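Local coordinates for protein alanine racemase (Oenococcus oeni PSU-1, PDB 3HUR) that belongs to the alanine racemase family, whose chains combine an N-terminal TIM-barrel domain with a C-terminal domain rich in beta strands, at residues K33-V38 with A221-G226; F160-H165 with S199-A204; H21-I26 with T58-A63. All blocks are in the same frame, centred on the assembly; numbering follows the deposited sequence.

Interaction 1: K33-V38 with A221-G226; sequences KKVYAV and AAIRPG. With SO4 (sulfate ion), chain B.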
loop_
_atom_site.group_PDB
_atom_site.type_symbol
_atom_site.label_atom_id
_atom_site.label_comp_id
_atom_site.label_asym_id
_atom_site.label_seq_id
_atom_site.Cartn_x
_atom_site.Cartn_y
_atom_site.Cartn_z
ATOM N N LYS A 33 -35.951 -23.749 -14.727
ATOM C CA LYS A 33 -36.177 -24.257 -16.078
ATOM C C LYS A 33 -35.049 -23.766 -16.959
ATOM O O LYS A 33 -34.315 -24.554 -17.532
ATOM C CB LYS A 33 -37.570 -23.836 -16.625
ATOM C CG LYS A 33 -38.794 -24.642 -15.981
ATOM C CD LYS A 33 -38.448 -26.185 -15.724
ATOM C CE LYS A 33 -39.683 -27.086 -15.400
ATOM N NZ LYS A 33 -40.585 -26.502 -14.334
ATOM N N LYS A 34 -34.905 -22.451 -17.008
ATOM C CA LYS A 34 -33.857 -21.803 -17.723
ATOM C C LYS A 34 -32.766 -21.316 -16.743
ATOM O O LYS A 34 -33.066 -20.914 -15.637
ATOM C CB LYS A 34 -34.476 -20.628 -18.456
ATOM C CG LYS A 34 -35.551 -21.018 -19.490
ATOM C CD LYS A 34 -34.994 -20.928 -20.918
ATOM C CE LYS A 34 -35.892 -21.586 -22.000
ATOM N NZ LYS A 34 -35.012 -22.302 -23.017
ATOM N N VAL A 35 -31.493 -21.390 -17.135
ATOM C CA VAL A 35 -30.390 -20.776 -16.371
ATOM C C VAL A 35 -29.651 -19.805 -17.276
ATOM O O VAL A 35 -29.181 -20.210 -18.327
ATOM C CB VAL A 35 -29.421 -21.806 -15.826
ATOM C CG1 VAL A 35 -28.184 -21.128 -15.228
ATOM C CG2 VAL A 35 -30.101 -22.627 -14.803
ATOM N N TYR A 36 -29.639 -18.534 -16.874
ATOM C CA TYR A 36 -28.903 -17.454 -17.499
ATOM C C TYR A 36 -27.642 -17.150 -16.677
ATOM O O TYR A 36 -27.737 -16.621 -15.561
ATOM C CB TYR A 36 -29.737 -16.182 -17.510
ATOM C CG TYR A 36 -31.071 -16.281 -18.194
ATOM C CD1 TYR A 36 -31.999 -15.260 -18.072
ATOM C CD2 TYR A 36 -31.413 -17.386 -18.973
ATOM C CE1 TYR A 36 -33.213 -15.330 -18.692
ATOM C CE2 TYR A 36 -32.624 -17.456 -19.592
ATOM C CZ TYR A 36 -33.523 -16.433 -19.443
ATOM O OH TYR A 36 -34.724 -16.510 -20.089
ATOM N N ALA A 37 -26.472 -17.464 -17.235
ATOM C CA ALA A 37 -25.187 -17.342 -16.521
ATOM C C ALA A 37 -24.744 -15.914 -16.617
ATOM O O ALA A 37 -24.630 -15.397 -17.723
ATOM C CB ALA A 37 -24.173 -18.229 -17.152
ATOM N N VAL A 38 -24.572 -15.252 -15.470
ATOM C CA VAL A 38 -24.142 -13.878 -15.463
ATOM C C VAL A 38 -22.605 -13.882 -15.383
ATOM O O VAL A 38 -22.018 -14.457 -14.493
ATOM C CB VAL A 38 -24.795 -13.051 -14.306
ATOM C CG1 VAL A 38 -24.346 -11.594 -14.355
ATOM C CG2 VAL A 38 -26.329 -13.092 -14.361
ATOM N N ALA A 221 -38.367 -19.564 -12.652
ATOM C CA ALA A 221 -38.544 -19.876 -14.061
ATOM C C ALA A 221 -37.176 -19.735 -14.785
ATOM O O ALA A 221 -36.679 -20.702 -15.379
ATOM C CB ALA A 221 -39.617 -18.967 -14.679
ATOM N N ALA A 222 -36.587 -18.536 -14.691
ATOM C CA ALA A 222 -35.250 -18.241 -15.222
ATOM C C ALA A 222 -34.415 -17.585 -14.131
ATOM O O ALA A 222 -34.637 -16.404 -13.765
ATOM C CB ALA A 222 -35.325 -17.323 -16.418
ATOM N N ILE A 223 -33.467 -18.366 -13.619
ATOM C CA ILE A 223 -32.503 -17.875 -12.653
ATOM C C ILE A 223 -31.269 -17.244 -13.334
ATOM O O ILE A 223 -30.970 -17.531 -14.489
ATOM C CB ILE A 223 -32.107 -18.962 -11.654
ATOM C CG1 ILE A 223 -31.332 -20.110 -12.301
ATOM C CG2 ILE A 223 -33.352 -19.488 -10.939
ATOM C CD1 ILE A 223 -30.724 -21.108 -11.239
ATOM N N ARG A 224 -30.610 -16.347 -12.598
ATOM C CA ARG A 224 -29.508 -15.512 -13.091
ATOM C C ARG A 224 -28.286 -15.586 -12.196
ATOM O O ARG A 224 -27.881 -14.598 -11.627
ATOM C CB ARG A 224 -29.977 -14.074 -13.157
ATOM C CG ARG A 224 -30.839 -13.819 -14.335
ATOM C CD ARG A 224 -31.102 -12.327 -14.450
ATOM N NE ARG A 224 -32.366 -12.159 -13.779
ATOM C CZ ARG A 224 -32.678 -11.281 -12.847
ATOM N NH1 ARG A 224 -31.890 -10.308 -12.455
ATOM N NH2 ARG A 224 -33.879 -11.384 -12.358
ATOM N N PRO A 225 -27.703 -16.770 -12.038
ATOM C CA PRO A 225 -26.536 -16.899 -11.171
ATOM C C PRO A 225 -25.312 -16.190 -11.732
ATOM O O PRO A 225 -24.967 -16.392 -12.877
ATOM C CB PRO A 225 -26.307 -18.394 -11.133
ATOM C CG PRO A 225 -26.966 -18.899 -12.308
ATOM C CD PRO A 225 -28.122 -18.071 -12.550
ATOM N N GLY A 226 -24.724 -15.315 -10.926
ATOM C CA GLY A 226 -23.494 -14.572 -11.280
ATOM C C GLY A 226 -22.363 -14.947 -10.346
ATOM O O GLY A 226 -21.730 -15.962 -10.530
HETATM S S SO4 B . -25.388 -11.768 -8.737
HETATM O O1 SO4 B . -23.988 -11.614 -8.433
HETATM O O2 SO4 B . -26.252 -11.149 -7.766
HETATM O O3 SO4 B . -25.670 -11.047 -9.943
HETATM O O4 SO4 B . -25.570 -13.211 -8.749
#
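Lys33 N and Lys34 N converge on Ala221 O, where the first and eighth strands of the TIM barrel begin to run side by side as a parallel pair. Lys34 N lies 3.0 Å from Ala221 O in a nearly straight bond (172° at the hydrogen), while the bond from Lys33 N is more bent. Both lysines send their ends away from the neighbouring strand, which suits this exposed entry to the sheet. Lys34 O then accepts Ile223 N at 3.3 Å. Val35 faces helix 16-30, where branched apolar groups fit: its CG2 lies 3.8 Å from Ile223 CG1, and its CG1 lies 3.9 Å from Pro225 CG. Tyr36 N reaches Ile223 O at 2.9 Å. The Tyr36 CG stands anti to the carbonyl carbon (chi1 -57°), beside the backbone N, and Ala222 CB sits over one face of the Tyr36 ring, 4.0 Å from its centroid, in a CH-pi contact that a small methyl can make. Since Pro225 has no N-H, Tyr36 O is met instead by Arg224 CA and Pro225 CD; the Arg224 guanidinium turns to Thr164 O and Ser202 OG. Ala37 points away from 221-226 and its methyl touches Ala61. Val38 N restores the ladder with a 2.9 Å bond to Pro225 O, and Val38 CB packs on the CA of Gly226, where a CB would press against Val38 CB and crowd the sulfate. Gly226 N, already bonded to Ser206 OG, makes a weak 3.1 Å bond (134°) to sulfate O4.

Interaction 2: F160-H165 with S199-A204; sequences FSVYTH and SLFSMA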
loop_
_atom_site.group_PDB
_atom_site.type_symbol
_atom_site.label_atom_id
_atom_site.label_comp_id
_atom_site.label_asym_id
_atom_site.label_seq_id
_atom_site.Cartn_x
_atom_site.Cartn_y
_atom_site.Cartn_z
ATOM N N PHE A 160 -38.123 -11.292 -23.979
ATOM C CA PHE A 160 -37.233 -12.342 -23.568
ATOM C C PHE A 160 -37.435 -12.621 -22.116
ATOM O O PHE A 160 -37.311 -13.757 -21.683
ATOM C CB PHE A 160 -35.768 -11.909 -23.812
ATOM C CG PHE A 160 -34.775 -12.953 -23.450
ATOM C CD1 PHE A 160 -34.143 -12.937 -22.217
ATOM C CD2 PHE A 160 -34.502 -13.990 -24.316
ATOM C CE1 PHE A 160 -33.245 -13.931 -21.869
ATOM C CE2 PHE A 160 -33.596 -14.993 -23.976
ATOM C CZ PHE A 160 -32.963 -14.953 -22.751
ATOM N N SER A 161 -37.705 -11.577 -21.343
ATOM C CA SER A 161 -37.848 -11.710 -19.889
ATOM C C SER A 161 -38.587 -10.519 -19.339
ATOM O O SER A 161 -38.483 -9.416 -19.889
ATOM C CB SER A 161 -36.469 -11.789 -19.177
ATOM O OG SER A 161 -36.468 -12.701 -18.069
ATOM N N VAL A 162 -39.307 -10.744 -18.243
ATOM C CA VAL A 162 -39.789 -9.683 -17.396
ATOM C C VAL A 162 -39.150 -9.995 -16.079
ATOM O O VAL A 162 -39.332 -11.109 -15.552
ATOM C CB VAL A 162 -41.323 -9.696 -17.217
ATOM C CG1 VAL A 162 -41.744 -8.577 -16.259
ATOM C CG2 VAL A 162 -42.010 -9.575 -18.557
ATOM N N TYR A 163 -38.396 -9.035 -15.540
ATOM C CA TYR A 163 -37.418 -9.377 -14.517
ATOM C C TYR A 163 -37.186 -8.293 -13.478
ATOM O O TYR A 163 -37.448 -7.119 -13.715
ATOM C CB TYR A 163 -36.073 -9.740 -15.186
ATOM C CG TYR A 163 -35.264 -8.549 -15.608
ATOM C CD1 TYR A 163 -35.591 -7.852 -16.740
ATOM C CD2 TYR A 163 -34.211 -8.084 -14.833
ATOM C CE1 TYR A 163 -34.911 -6.720 -17.111
ATOM C CE2 TYR A 163 -33.487 -6.958 -15.214
ATOM C CZ TYR A 163 -33.838 -6.286 -16.371
ATOM O OH TYR A 163 -33.153 -5.152 -16.778
ATOM N N THR A 164 -36.670 -8.734 -12.326
ATOM C CA THR A 164 -36.238 -7.850 -11.242
ATOM C C THR A 164 -35.171 -8.575 -10.430
ATOM O O THR A 164 -34.885 -9.742 -10.668
ATOM C CB THR A 164 -37.427 -7.567 -10.276
ATOM O OG1 THR A 164 -37.162 -6.422 -9.457
ATOM C CG2 THR A 164 -37.705 -8.781 -9.367
ATOM N N HIS A 165 -34.638 -7.937 -9.406
ATOM C CA HIS A 165 -33.875 -8.718 -8.401
ATOM C C HIS A 165 -33.935 -8.000 -7.088
ATOM O O HIS A 165 -34.163 -6.776 -7.048
ATOM C CB HIS A 165 -32.392 -8.805 -8.771
ATOM C CG HIS A 165 -31.709 -7.483 -8.674
ATOM N ND1 HIS A 165 -30.851 -7.173 -7.647
ATOM C CD2 HIS A 165 -31.870 -6.349 -9.401
ATOM C CE1 HIS A 165 -30.464 -5.913 -7.779
ATOM N NE2 HIS A 165 -31.080 -5.389 -8.827
ATOM N N SER A 199 -43.803 -17.913 -17.863
ATOM C CA SER A 199 -42.518 -18.527 -18.138
ATOM C C SER A 199 -41.436 -17.464 -18.499
ATOM O O SER A 199 -40.278 -17.812 -18.619
ATOM C CB SER A 199 -42.652 -19.536 -19.265
ATOM O OG SER A 199 -43.185 -18.857 -20.363
ATOM N N LEU A 200 -41.827 -16.197 -18.669
ATOM C CA LEU A 200 -40.897 -15.110 -18.904
ATOM C C LEU A 200 -40.335 -14.456 -17.597
ATOM O O LEU A 200 -39.484 -13.550 -17.637
ATOM C CB LEU A 200 -41.616 -14.043 -19.731
ATOM C CG LEU A 200 -42.175 -14.448 -21.109
ATOM C CD1 LEU A 200 -42.935 -13.267 -21.768
ATOM C CD2 LEU A 200 -41.055 -14.948 -22.084
ATOM N N PHE A 201 -40.808 -14.889 -16.433
ATOM C CA PHE A 201 -40.435 -14.207 -15.220
ATOM C C PHE A 201 -39.034 -14.589 -14.793
ATOM O O PHE A 201 -38.674 -15.745 -14.795
ATOM C CB PHE A 201 -41.431 -14.487 -14.097
ATOM C CG PHE A 201 -42.768 -13.771 -14.248
ATOM C CD1 PHE A 201 -42.858 -12.513 -14.833
ATOM C CD2 PHE A 201 -43.930 -14.369 -13.773
ATOM C CE1 PHE A 201 -44.083 -11.874 -14.961
ATOM C CE2 PHE A 201 -45.178 -13.738 -13.884
ATOM C CZ PHE A 201 -45.252 -12.493 -14.481
ATOM N N SER A 202 -38.226 -13.609 -14.439
ATOM C CA SER A 202 -36.940 -13.902 -13.856
ATOM C C SER A 202 -36.758 -13.059 -12.642
ATOM O O SER A 202 -36.701 -11.837 -12.743
ATOM C CB SER A 202 -35.773 -13.631 -14.830
ATOM O OG SER A 202 -34.541 -13.946 -14.191
ATOM N N MET A 203 -36.590 -13.726 -11.509
ATOM C CA MET A 203 -36.593 -13.045 -10.238
ATOM C C MET A 203 -35.298 -13.193 -9.446
ATOM O O MET A 203 -34.991 -12.303 -8.657
ATOM C CB MET A 203 -37.812 -13.557 -9.380
ATOM C CG MET A 203 -39.196 -13.099 -9.947
ATOM S SD MET A 203 -40.678 -13.559 -9.010
ATOM C CE MET A 203 -40.590 -12.386 -7.720
ATOM N N ALA A 204 -34.567 -14.302 -9.645
ATOM C CA ALA A 204 -33.541 -14.761 -8.698
ATOM C C ALA A 204 -32.096 -14.486 -9.117
ATOM O O ALA A 204 -31.574 -15.130 -10.042
ATOM C CB ALA A 204 -33.710 -16.230 -8.468
#
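Ser161 holds its OG off the staggered positions (chi1 -142°), which brings that hydroxyl to 3.2 Å from Leu200 O as a donor. In Phe201, CG lies anti to the carbonyl carbon (chi1 -74°), and the rim atom CD1 comes to rest 4.0 Å from Val162 CB. Leu200 O is gripped twice: Val162 N bonds it at 2.9 Å and Ser161 OG reaches it from the opposite face of the carbonyl plane, a role a short hydroxyl side chain fills without crowding the strands. Val162 O accepts Ser202 N at 3.0 Å and also lies at the edge of the Phe201 ring, in its plane. These bonds pair the sixth and seventh strands of the TIM barrel in parallel, the ends of a beta-alpha-beta crossover through helix 174-191, whose Trp187 meets Phe201 edge-to-face. On the other face of the sheet Tyr163 CB packs 3.9 Å from Ser202 CB, while the tyrosine's OH continues to Thr106 OG1. The short Ser202 side chain turns its OG to Ala222 O and Arg224 NE. The last rung is Thr164 N to Ser202 O, 3.1 Å; Thr164 OG1 is taken by Ile129 O and Thr131 OG1.

Interaction 3: H21-I26 with T58-A63; sequences HNLQEI and TASADA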
loop_
_atom_site.group_PDB
_atom_site.type_symbol
_atom_site.label_atom_id
_atom_site.label_comp_id
_atom_site.label_asym_id
_atom_site.label_seq_id
_atom_site.Cartn_x
_atom_site.Cartn_y
_atom_site.Cartn_z
ATOM N N HIS A 21 -20.612 -27.648 -12.974
ATOM C CA HIS A 21 -21.202 -28.307 -11.863
ATOM C C HIS A 21 -21.967 -27.329 -10.983
ATOM O O HIS A 21 -23.069 -27.632 -10.541
ATOM C CB HIS A 21 -20.088 -29.005 -11.092
ATOM C CG HIS A 21 -20.535 -29.667 -9.835
ATOM N ND1 HIS A 21 -20.977 -30.976 -9.799
ATOM C CD2 HIS A 21 -20.563 -29.220 -8.556
ATOM C CE1 HIS A 21 -21.286 -31.297 -8.555
ATOM N NE2 HIS A 21 -21.035 -30.252 -7.779
ATOM N N ASN A 22 -21.405 -26.159 -10.724
ATOM C CA ASN A 22 -22.117 -25.157 -9.926
ATOM C C ASN A 22 -23.418 -24.706 -10.594
ATOM O O ASN A 22 -24.411 -24.489 -9.904
ATOM C CB ASN A 22 -21.243 -23.936 -9.614
ATOM C CG ASN A 22 -20.128 -24.234 -8.659
ATOM O OD1 ASN A 22 -20.108 -25.251 -7.977
ATOM N ND2 ASN A 22 -19.184 -23.332 -8.599
ATOM N N LEU A 23 -23.422 -24.554 -11.917
ATOM C CA LEU A 23 -24.662 -24.156 -12.607
ATOM C C LEU A 23 -25.682 -25.281 -12.499
ATOM O O LEU A 23 -26.843 -25.045 -12.216
ATOM C CB LEU A 23 -24.435 -23.787 -14.072
ATOM C CG LEU A 23 -23.831 -22.406 -14.342
ATOM C CD1 LEU A 23 -24.038 -21.986 -15.815
ATOM C CD2 LEU A 23 -24.402 -21.385 -13.409
ATOM N N GLN A 24 -25.224 -26.505 -12.719
ATOM C CA GLN A 24 -26.042 -27.682 -12.507
ATOM C C GLN A 24 -26.657 -27.785 -11.072
ATOM O O GLN A 24 -27.832 -28.086 -10.941
ATOM C CB GLN A 24 -25.241 -28.937 -12.883
ATOM C CG GLN A 24 -25.059 -29.111 -14.434
ATOM C CD GLN A 24 -23.819 -29.971 -14.839
ATOM O OE1 GLN A 24 -23.027 -30.427 -13.987
ATOM N NE2 GLN A 24 -23.649 -30.172 -16.143
ATOM N N GLU A 25 -25.883 -27.531 -10.017
ATOM C CA GLU A 25 -26.381 -27.639 -8.641
ATOM C C GLU A 25 -27.455 -26.664 -8.364
ATOM O O GLU A 25 -28.467 -27.004 -7.750
ATOM C CB GLU A 25 -25.301 -27.356 -7.604
ATOM C CG GLU A 25 -24.345 -28.483 -7.392
ATOM C CD GLU A 25 -24.945 -29.602 -6.600
ATOM O OE1 GLU A 25 -25.416 -29.363 -5.452
ATOM O OE2 GLU A 25 -24.912 -30.720 -7.135
ATOM N N ILE A 26 -27.213 -25.430 -8.772
ATOM C CA ILE A 26 -28.120 -24.372 -8.415
ATOM C C ILE A 26 -29.415 -24.458 -9.247
ATOM O O ILE A 26 -30.441 -23.866 -8.876
ATOM C CB ILE A 26 -27.445 -22.987 -8.494
ATOM C CG1 ILE A 26 -28.197 -21.994 -7.620
ATOM C CG2 ILE A 26 -27.383 -22.475 -9.925
ATOM C CD1 ILE A 26 -28.127 -22.290 -6.131
ATOM N N THR A 58 -21.855 -27.952 -22.289
ATOM C CA THR A 58 -22.494 -28.832 -21.320
ATOM C C THR A 58 -23.980 -28.532 -21.216
ATOM O O THR A 58 -24.692 -29.196 -20.494
ATOM C CB THR A 58 -21.901 -28.650 -19.926
ATOM O OG1 THR A 58 -21.979 -27.253 -19.547
ATOM C CG2 THR A 58 -20.485 -29.158 -19.905
ATOM N N ALA A 59 -24.435 -27.498 -21.904
ATOM C CA ALA A 59 -25.850 -27.135 -21.909
ATOM C C ALA A 59 -26.327 -26.705 -20.518
ATOM O O ALA A 59 -27.526 -26.738 -20.226
ATOM C CB ALA A 59 -26.693 -28.289 -22.426
ATOM N N SER A 60 -25.386 -26.263 -19.687
ATOM C CA SER A 60 -25.671 -25.978 -18.298
ATOM C C SER A 60 -26.162 -24.572 -18.106
ATOM O O SER A 60 -26.648 -24.235 -17.011
ATOM C CB SER A 60 -24.464 -26.297 -17.426
ATOM O OG SER A 60 -23.412 -25.399 -17.671
ATOM N N ALA A 61 -26.080 -23.768 -19.171
ATOM C CA ALA A 61 -26.708 -22.431 -19.246
ATOM C C ALA A 61 -27.474 -22.261 -20.569
ATOM O O ALA A 61 -27.002 -22.707 -21.586
ATOM C CB ALA A 61 -25.660 -21.360 -19.150
ATOM N N ASP A 62 -28.605 -21.559 -20.542
ATOM C CA ASP A 62 -29.434 -21.318 -21.719
ATOM C C ASP A 62 -29.283 -19.909 -22.291
ATOM O O ASP A 62 -29.763 -19.606 -23.404
ATOM C CB ASP A 62 -30.912 -21.545 -21.354
ATOM C CG ASP A 62 -31.113 -22.827 -20.556
ATOM O OD1 ASP A 62 -31.025 -23.933 -21.151
ATOM O OD2 ASP A 62 -31.281 -22.727 -19.328
ATOM N N ALA A 63 -28.706 -19.014 -21.502
ATOM C CA ALA A 63 -28.238 -17.727 -22.022
ATOM C C ALA A 63 -27.055 -17.197 -21.198
ATOM O O ALA A 63 -26.663 -17.749 -20.163
ATOM C CB ALA A 63 -29.332 -16.750 -22.039
#
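Leu23 reaches from its helix toward Ser60 and Ala61, and its side chain meets them atom by atom. Leu23 CB starts beside the carbonyl of Ser60, 3.7 Å from Ser60 O. CG is anti to the leucine's own carbonyl carbon (chi1 -77°), and beyond it Leu23 CD1 does most of the touching: it lies 3.6 Å from Ser60 O, 3.8 Å from Ala61 CB and 3.9 Å from Ser60 OG. A flexible, branched apolar chain suits this place, since the leucine also packs on Phe55, Ala37 and Pro225. The contact sets helix 16-30, on the outside of the TIM barrel, against the turn that follows helix 48-57 and leads into strand 63-66. That turn is a Schellman motif: Ala59 takes positive phi (64°) as the C-prime residue, with Ser60 N bonded to Phe55 O and Ala59 N to Gln56 O. Just after this turn Ser60 points toward helix 16-30, where Gln24 CG and Gln24 NE2 each stand 4.2 Å from Ser60 CB. Ser60 OG is held between its own backbone N and carbonyl carbon (chi1 69°) and donates to Thr58 OG1 at 3.0 Å; Thr58 OG1 is in turn bonded to Ala54 O. No hydrogen bond crosses between 21-26 and 58-63. Arg27, one residue further along helix 16-30, supplies the polar tie, with a salt bridge from its NH2 to Asp62 OD2 and a weak bond from its NH1 to Ser60 O.

Overall arrangement
Interactions 1 and 2 are parallel strand pairs of the same barrel sheet, held chiefly by backbone hydrogen bonds, whereas interaction 3 joins a helix to a loop on the outer layer by van der Waals contact. Interactions 1 and 3 are buried; interaction 2 is partly so. Where strands 201-202 and 222-223 meet, Ser202 OG bonds Ala222 O and the backbones of Ala204 and Arg224 are hydrogen-bonded; Arg224 NH2 also reaches Thr164 O, so interactions 1 and 2 are linked. Interactions 1 and 3 share the neighbourhood of strand 34-38, which follows helix 16-30 directly: Asp62 OD2 takes Val35 N, and Ala63 O takes Ala37 N. Interactions 2 and 3 barely meet, through Phe160 and Ala63.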